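Local structure of polyhedrin (Simulium ubiquitum cypovirus, 5A9A) at residues Y69-K72 / R78-E81; Q149-K152 / R158-Y161. The protein builds the crystalline polyhedra (occlusion bodies) of an insect cypovirus, which probably shelter embedded virus particles, and binds UTP within these crystals. One frame throughout, in Å; residues are numbered along the deposited sequence.

Contact 1: Y69-K72 / R78-E81; sequences YMDK and RHKE. With UTP (uridine 5'-triphosphate), chain B.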
ATOM      1  N   TYR A  69       8.090 -18.631   3.686  1.00 20.20           N
ATOM      2  CA  TYR A  69       8.246 -19.203   2.355  1.00 20.06           C
ATOM      3  C   TYR A  69       6.955 -19.205   1.535  1.00 23.81           C
ATOM      4  O   TYR A  69       6.925 -18.699   0.412  1.00 20.30           O
ATOM      5  CB  TYR A  69       8.773 -20.632   2.498  1.00 21.74           C
ATOM      6  CG  TYR A  69       9.215 -21.280   1.208  1.00 22.13           C
ATOM      7  CD1 TYR A  69      10.171 -20.683   0.398  1.00 19.48           C
ATOM      8  CD2 TYR A  69       8.694 -22.503   0.812  1.00 27.96           C
ATOM      9  CE1 TYR A  69      10.590 -21.284  -0.773  1.00 20.47           C
ATOM     10  CE2 TYR A  69       9.100 -23.108  -0.360  1.00 26.90           C
ATOM     11  CZ  TYR A  69      10.052 -22.495  -1.147  1.00 24.04           C
ATOM     12  OH  TYR A  69      10.460 -23.094  -2.316  1.00 19.61           O
ATOM     13  N   MET A  70       5.890 -19.779   2.089  1.00 23.87           N
ATOM     14  CA  MET A  70       4.637 -19.917   1.352  1.00 29.45           C
ATOM     15  C   MET A  70       3.422 -19.580   2.209  1.00 36.42           C
ATOM     16  O   MET A  70       2.570 -18.789   1.806  1.00 31.61           O
ATOM     17  CB  MET A  70       4.510 -21.336   0.794  1.00 32.30           C
ATOM     18  CG  MET A  70       5.523 -21.644  -0.292  1.00 36.77           C
ATOM     19  SD  MET A  70       5.030 -23.006  -1.362  1.00 49.75           S
ATOM     20  CE  MET A  70       5.866 -22.536  -2.874  1.00 35.06           C
ATOM     21  N   ASP A  71       3.340 -20.187   3.387  1.00 36.49           N
ATOM     22  CA  ASP A  71       2.242 -19.912   4.301  1.00 40.63           C
ATOM     23  C   ASP A  71       0.914 -20.372   3.697  1.00 44.72           C
ATOM     24  O   ASP A  71      -0.027 -19.588   3.571  1.00 42.90           O
ATOM     25  CB  ASP A  71       2.192 -18.414   4.613  1.00 36.68           C
ATOM     26  CG  ASP A  71       1.767 -18.126   6.039  1.00 34.73           C
ATOM     27  OD1 ASP A  71       1.249 -19.041   6.713  1.00 33.21           O
ATOM     28  OD2 ASP A  71       1.952 -16.975   6.484  1.00 39.02           O
ATOM     29  N   LYS A  72       0.848 -21.647   3.323  1.00 37.17           N
ATOM     30  CA  LYS A  72      -0.367 -22.226   2.761  1.00 44.28           C
ATOM     31  C   LYS A  72      -1.400 -22.491   3.850  1.00 44.67           C
ATOM     32  O   LYS A  72      -1.056 -22.595   5.027  1.00 42.76           O
ATOM     33  CB  LYS A  72      -0.051 -23.542   2.053  1.00 43.64           C
ATOM     34  CG  LYS A  72       0.492 -23.408   0.640  1.00 46.73           C
ATOM     35  CD  LYS A  72       1.053 -24.739   0.154  1.00 53.61           C
ATOM     36  CE  LYS A  72       0.197 -25.912   0.624  1.00 58.66           C
ATOM     37  NZ  LYS A  72       0.816 -27.231   0.321  1.00 58.65           N
ATOM     38  N   ARG A  78      -0.030 -23.655  12.244  1.00 24.38           N
ATOM     39  CA  ARG A  78       1.353 -23.725  12.689  1.00 24.70           C
ATOM     40  C   ARG A  78       2.006 -22.347  12.645  1.00 22.37           C
ATOM     41  O   ARG A  78       2.711 -21.950  13.571  1.00 20.31           O
ATOM     42  CB  ARG A  78       2.147 -24.691  11.809  1.00 28.51           C
ATOM     43  CG  ARG A  78       3.634 -24.728  12.124  1.00 29.54           C
ATOM     44  CD  ARG A  78       4.366 -25.719  11.235  1.00 33.18           C
ATOM     45  NE  ARG A  78       3.731 -27.034  11.250  1.00 38.41           N
ATOM     46  CZ  ARG A  78       3.862 -27.919  12.233  1.00 39.51           C
ATOM     47  NH1 ARG A  78       4.601 -27.636  13.298  1.00 36.52           N
ATOM     48  NH2 ARG A  78       3.245 -29.090  12.154  1.00 45.48           N
ATOM     49  N   HIS A  79       1.765 -21.620  11.560  1.00 21.32           N
ATOM     50  CA  HIS A  79       2.392 -20.318  11.364  1.00 22.40           C
ATOM     51  C   HIS A  79       1.785 -19.259  12.283  1.00 21.07           C
ATOM     52  O   HIS A  79       2.490 -18.378  12.775  1.00 19.40           O
ATOM     53  CB  HIS A  79       2.296 -19.899   9.896  1.00 24.38           C
ATOM     54  CG  HIS A  79       3.132 -20.738   8.979  1.00 27.80           C
ATOM     55  ND1 HIS A  79       2.962 -20.750   7.612  1.00 31.13           N
ATOM     56  CD2 HIS A  79       4.151 -21.592   9.239  1.00 29.13           C
ATOM     57  CE1 HIS A  79       3.837 -21.578   7.069  1.00 31.99           C
ATOM     58  NE2 HIS A  79       4.569 -22.103   8.035  1.00 26.75           N
ATOM     59  N   LYS A  80       0.481 -19.351  12.519  1.00 21.58           N
ATOM     60  CA  LYS A  80      -0.179 -18.456  13.462  1.00 20.30           C
ATOM     61  C   LYS A  80       0.402 -18.616  14.864  1.00 20.49           C
ATOM     62  O   LYS A  80       0.714 -17.629  15.532  1.00 18.74           O
ATOM     63  CB  LYS A  80      -1.685 -18.721  13.508  1.00 21.21           C
ATOM     64  CG  LYS A  80      -2.412 -17.869  14.542  1.00 24.93           C
ATOM     65  CD  LYS A  80      -3.908 -18.122  14.535  1.00 29.19           C
ATOM     66  CE  LYS A  80      -4.264 -19.416  15.244  1.00 36.16           C
ATOM     67  NZ  LYS A  80      -5.720 -19.707  15.149  1.00 45.74           N
ATOM     68  N   GLU A  81       0.538 -19.861  15.310  1.00 18.72           N
ATOM     69  CA  GLU A  81       1.009 -20.133  16.663  1.00 18.90           C
ATOM     70  C   GLU A  81       2.467 -19.727  16.828  1.00 17.77           C
ATOM     71  O   GLU A  81       2.861 -19.195  17.866  1.00 16.53           O
ATOM     72  CB  GLU A  81       0.837 -21.612  17.009  1.00 19.81           C
ATOM     73  CG  GLU A  81      -0.605 -22.078  17.020  1.00 20.65           C
ATOM     74  CD  GLU A  81      -1.471 -21.263  17.961  1.00 23.65           C
ATOM     75  OE1 GLU A  81      -0.918 -20.568  18.843  1.00 19.08           O
ATOM     76  OE2 GLU A  81      -2.709 -21.319  17.820  1.00 27.55           O
TER
HETATM   77  PA  UTP B1245       4.458 -33.166  11.709  1.00 69.07           P
HETATM   78  O1A UTP B1245       5.451 -33.249  12.840  1.00 50.82           O
HETATM   79  O2A UTP B1245       4.731 -33.876  10.405  1.00 52.36           O
HETATM   80  O3A UTP B1245       3.016 -33.633  12.252  1.00 54.39           O
HETATM   81  O5' UTP B1245       4.219 -31.615  11.366  1.00 55.90           O
HETATM   82  PB  UTP B1245       2.543 -33.353  13.766  1.00 64.62           P
HETATM   83  O1B UTP B1245       1.036 -33.384  13.781  1.00 55.51           O
HETATM   84  O2B UTP B1245       3.328 -34.259  14.680  1.00 56.76           O
HETATM   85  O3B UTP B1245       2.995 -31.833  14.050  1.00 56.20           O
HETATM   86  PG  UTP B1245       3.516 -31.369  15.502  1.00 59.07           P
HETATM   87  O1G UTP B1245       3.206 -32.550  16.387  1.00 52.01           O
HETATM   88  O2G UTP B1245       2.716 -30.132  15.811  1.00 45.17           O
HETATM   89  O3G UTP B1245       4.983 -31.116  15.265  1.00 50.30           O
HETATM   90  C5' UTP B1245       4.667 -31.058  10.132  1.00 46.42           C
HETATM   91  C4' UTP B1245       6.068 -30.489  10.307  1.00 47.62           C
HETATM   92  O4' UTP B1245       6.303 -29.381   9.435  1.00 46.30           O
HETATM   93  C1' UTP B1245       7.286 -28.543  10.041  1.00 39.32           C
HETATM   94  C2' UTP B1245       7.071 -28.665  11.543  1.00 40.95           C
HETATM   95  O2' UTP B1245       8.310 -28.718  12.257  1.00 35.01           O
HETATM   96  C3' UTP B1245       6.309 -29.969  11.716  1.00 44.40           C
HETATM   97  O3' UTP B1245       7.081 -30.908  12.464  1.00 41.97           O
HETATM   98  N1  UTP B1245       7.186 -27.168   9.548  1.00 41.29           N
HETATM   99  C6  UTP B1245       6.531 -26.915   8.413  1.00 41.92           C
HETATM  100  C2  UTP B1245       7.805 -26.112  10.247  1.00 31.84           C
HETATM  101  O2  UTP B1245       8.424 -26.345  11.301  1.00 35.66           O
HETATM  102  N3  UTP B1245       7.727 -24.860   9.789  1.00 40.45           N
HETATM  103  C4  UTP B1245       7.070 -24.586   8.655  1.00 38.49           C
HETATM  104  O4  UTP B1245       7.006 -23.410   8.237  1.00 28.38           O
HETATM  105  C5  UTP B1245       6.457 -25.610   7.943  1.00 43.61           C
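The first torsion of His-79 (chi1 -68°) sets its CG opposite the carbonyl carbon, carrying the imidazole off helix 76-87 toward Asp-71, which presents OD1 to it. The result is a His-carboxylate hydrogen bond, His-79 ND1 to Asp-71 OD1 at 2.6 Å, with an N-H...O angle of 161°. On the histidine side the acceptor lies practically in the ring plane; on the aspartate side the donor comes from above the carboxylate, 63° out of its plane. At another edge of the same ring, His-79 NE2 donates to O4 of the UTP uracil at 2.8 Å. Both ring nitrogens thus act as donors, consistent with a protonated imidazole, and Asp-71 is the second-shell residue that helps to fix its rotation behind the nucleotide.

Arg-78 holds another part of the nucleotide. Its chain bends at chi3, laying one guanidinium face against the ribose, where CZ lies 3.2 Å from C3' of UTP, while NH2 makes a weak, in-plane bond to O3B of UTP at 3.3 Å.

Around this pocket, Asp-71 OD2 forms a salt bridge with Arg-65, Glu-101 OE1 accepts from the backbone N of Met-70 and Asp-71, and His-96 is also hydrogen-bonded to UTP through NE2. The contact therefore fastens the loop that follows strand 57-62 to the first turn of helix 76-87.

Contact 2: Q149-K152 / R158-Y161; sequences QMMK and RFLY
Met-151 and Phe-159 face each other as an antiparallel hydrogen-bonded pair, their side chains slanting across one another on one face of the sheet. Two backbone bonds define the pair: Met-151 N donates to Phe-159 O at 2.7 Å and Phe-159 N to Met-151 O at 2.8 Å. A bend at chi3 (-79°) folds the Met-151 methyl back over the neighbouring strand, where CE reaches the edge of the phenyl ring, 4.0 Å from Phe-159 CD2 and near the ring plane. This is an edge contact, not packing over the ring face. The Phe-159 side chain also meets Tyr-225 and Ile-226.

On the other face, Lys-152 and Arg-158 form the non-hydrogen-bonded pair. Both side chains run extended and pass each other at a slant, bringing Lys-152 CG to 4.1 Å from Arg-158 NE. Before the strand proper, Met-150 lies nearly at a right angle to Leu-160; its CE, turned by a bent chi3, rests 3.8 Å from Leu-160 CB, and its CB touches that of Arg-158. The Met-150 side chain also touches Ala-110 of strand 105-111, the next strand beyond 157-163.

The face of Lys-152 and Arg-158 is thus mixed, for the buried Met-150 and Leu-160 share it. Lys-152 NZ and Arg-158 NH2 stand 4.4 Å apart, a probably unfavourable approach. One water, in the guanidinium plane, accepts from Arg-158 NH2 at 3.0 Å and weakly from Lys-152 NZ. Trp-116, in a cation-pi contact, and Gly-147 O, accepting from NH1, probably help this water to stabilise the guanidinium and soften the closeness of the lysine.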
ATOM      1  N   GLN A 149      27.419   0.018   2.042  1.00 21.29           N
ATOM      2  CA  GLN A 149      27.610  -1.306   2.613  1.00 20.50           C
ATOM      3  C   GLN A 149      27.158  -2.378   1.628  1.00 19.18           C
ATOM      4  O   GLN A 149      27.400  -3.567   1.832  1.00 21.79           O
ATOM      5  CB  GLN A 149      26.831  -1.432   3.919  1.00 20.70           C
ATOM      6  CG  GLN A 149      27.557  -2.219   4.989  1.00 25.78           C
ATOM      7  CD  GLN A 149      26.807  -2.245   6.300  1.00 21.61           C
ATOM      8  OE1 GLN A 149      26.207  -1.252   6.704  1.00 23.12           O
ATOM      9  NE2 GLN A 149      26.834  -3.387   6.974  1.00 23.72           N
ATOM     10  N   MET A 150      26.494  -1.946   0.561  1.00 18.23           N
ATOM     11  CA  MET A 150      26.096  -2.849  -0.505  1.00 20.22           C
ATOM     12  C   MET A 150      27.261  -2.999  -1.471  1.00 25.01           C
ATOM     13  O   MET A 150      27.870  -2.011  -1.881  1.00 23.93           O
ATOM     14  CB  MET A 150      24.870  -2.308  -1.237  1.00 18.76           C
ATOM     15  CG  MET A 150      23.716  -1.945  -0.314  1.00 17.64           C
ATOM     16  SD  MET A 150      22.195  -1.559  -1.201  1.00 19.08           S
ATOM     17  CE  MET A 150      21.872  -3.120  -2.025  1.00 22.71           C
ATOM     18  N   MET A 151      27.573  -4.240  -1.826  1.00 21.12           N
ATOM     19  CA  MET A 151      28.715  -4.519  -2.685  1.00 20.56           C
ATOM     20  C   MET A 151      28.472  -3.988  -4.094  1.00 22.03           C
ATOM     21  O   MET A 151      27.479  -4.324  -4.740  1.00 19.32           O
ATOM     22  CB  MET A 151      28.999  -6.021  -2.702  1.00 20.08           C
ATOM     23  CG  MET A 151      29.283  -6.587  -1.314  1.00 26.46           C
ATOM     24  SD  MET A 151      29.440  -8.378  -1.266  1.00 27.20           S
ATOM     25  CE  MET A 151      27.718  -8.871  -1.307  1.00 23.13           C
ATOM     26  N   LYS A 152      29.390  -3.151  -4.561  1.00 20.30           N
ATOM     27  CA  LYS A 152      29.237  -2.468  -5.838  1.00 22.59           C
ATOM     28  C   LYS A 152      29.547  -3.404  -7.001  1.00 25.40           C
ATOM     29  O   LYS A 152      30.634  -3.970  -7.081  1.00 23.87           O
ATOM     30  CB  LYS A 152      30.156  -1.244  -5.885  1.00 29.62           C
ATOM     31  CG  LYS A 152      29.908  -0.309  -7.061  1.00 33.96           C
ATOM     32  CD  LYS A 152      30.680   0.997  -6.911  1.00 31.21           C
ATOM     33  CE  LYS A 152      30.565   1.853  -8.166  1.00 35.66           C
ATOM     34  NZ  LYS A 152      31.152   3.212  -7.993  1.00 49.18           N
ATOM     35  N   ARG A 158      24.123  -2.390  -7.051  1.00 17.46           N
ATOM     36  CA  ARG A 158      24.835  -2.872  -5.873  1.00 19.29           C
ATOM     37  C   ARG A 158      24.057  -4.025  -5.251  1.00 18.17           C
ATOM     38  O   ARG A 158      22.853  -4.150  -5.466  1.00 16.59           O
ATOM     39  CB  ARG A 158      25.032  -1.739  -4.863  1.00 19.59           C
ATOM     40  CG  ARG A 158      25.714  -0.519  -5.459  1.00 20.58           C
ATOM     41  CD  ARG A 158      26.243   0.422  -4.390  1.00 22.63           C
ATOM     42  NE  ARG A 158      26.897   1.587  -4.982  1.00 22.08           N
ATOM     43  CZ  ARG A 158      27.380   2.615  -4.289  1.00 23.36           C
ATOM     44  NH1 ARG A 158      27.287   2.636  -2.965  1.00 22.46           N
ATOM     45  NH2 ARG A 158      27.957   3.625  -4.925  1.00 22.92           N
ATOM     46  N   PHE A 159      24.752  -4.852  -4.474  1.00 17.93           N
ATOM     47  CA  PHE A 159      24.216  -6.130  -4.020  1.00 18.47           C
ATOM     48  C   PHE A 159      24.544  -6.330  -2.539  1.00 20.14           C
ATOM     49  O   PHE A 159      25.691  -6.154  -2.124  1.00 18.95           O
ATOM     50  CB  PHE A 159      24.831  -7.248  -4.867  1.00 19.77           C
ATOM     51  CG  PHE A 159      24.175  -8.588  -4.698  1.00 17.78           C
ATOM     52  CD1 PHE A 159      22.996  -8.888  -5.358  1.00 17.10           C
ATOM     53  CD2 PHE A 159      24.755  -9.557  -3.903  1.00 18.62           C
ATOM     54  CE1 PHE A 159      22.401 -10.131  -5.215  1.00 18.31           C
ATOM     55  CE2 PHE A 159      24.167 -10.799  -3.756  1.00 18.20           C
ATOM     56  CZ  PHE A 159      22.988 -11.086  -4.412  1.00 18.15           C
ATOM     57  N   LEU A 160      23.538  -6.689  -1.746  1.00 17.34           N
ATOM     58  CA  LEU A 160      23.720  -6.837  -0.302  1.00 18.68           C
ATOM     59  C   LEU A 160      23.310  -8.225   0.182  1.00 18.36           C
ATOM     60  O   LEU A 160      22.254  -8.735  -0.194  1.00 17.42           O
ATOM     61  CB  LEU A 160      22.909  -5.777   0.446  1.00 16.65           C
ATOM     62  CG  LEU A 160      23.019  -5.785   1.972  1.00 18.43           C
ATOM     63  CD1 LEU A 160      24.395  -5.312   2.420  1.00 17.67           C
ATOM     64  CD2 LEU A 160      21.936  -4.913   2.584  1.00 21.43           C
ATOM     65  N   TYR A 161      24.148  -8.825   1.022  1.00 16.54           N
ATOM     66  CA  TYR A 161      23.829 -10.100   1.656  1.00 17.50           C
ATOM     67  C   TYR A 161      23.538  -9.896   3.140  1.00 19.26           C
ATOM     68  O   TYR A 161      24.296  -9.231   3.846  1.00 17.25           O
ATOM     69  CB  TYR A 161      24.981 -11.094   1.486  1.00 18.98           C
ATOM     70  CG  TYR A 161      24.732 -12.432   2.148  1.00 18.89           C
ATOM     71  CD1 TYR A 161      25.094 -12.653   3.470  1.00 20.35           C
ATOM     72  CD2 TYR A 161      24.125 -13.471   1.454  1.00 20.22           C
ATOM     73  CE1 TYR A 161      24.870 -13.873   4.079  1.00 22.09           C
ATOM     74  CE2 TYR A 161      23.894 -14.692   2.055  1.00 19.12           C
ATOM     75  CZ  TYR A 161      24.265 -14.888   3.367  1.00 23.33           C
ATOM     76  OH  TYR A 161      24.034 -16.103   3.970  1.00 26.58           O
TER
HETATM   77  O   HOH W   1      28.002   4.312  -7.867  1.00 34.75           O

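Overall arrangement
Contact 1 closes before contact 2 opens along the chain, and the two do not touch: their centres lie 30 Å apart and their nearest atoms about 15 Å. Contact 1 is peripheral, about 24 Å from the chain centre, and includes part of the UTP pocket; contact 2, about 10 Å from that centre, lies away from the nucleotide and is a structural hairpin. The six-stranded antiparallel sheet relates them. Within this chain, strand 151-152 of contact 2 is outermost at one side, whereas the loop of contact 1 meets strand 201-208, outermost at the other, through the hydrogen bond of Tyr-69 O with Tyr-207 OH.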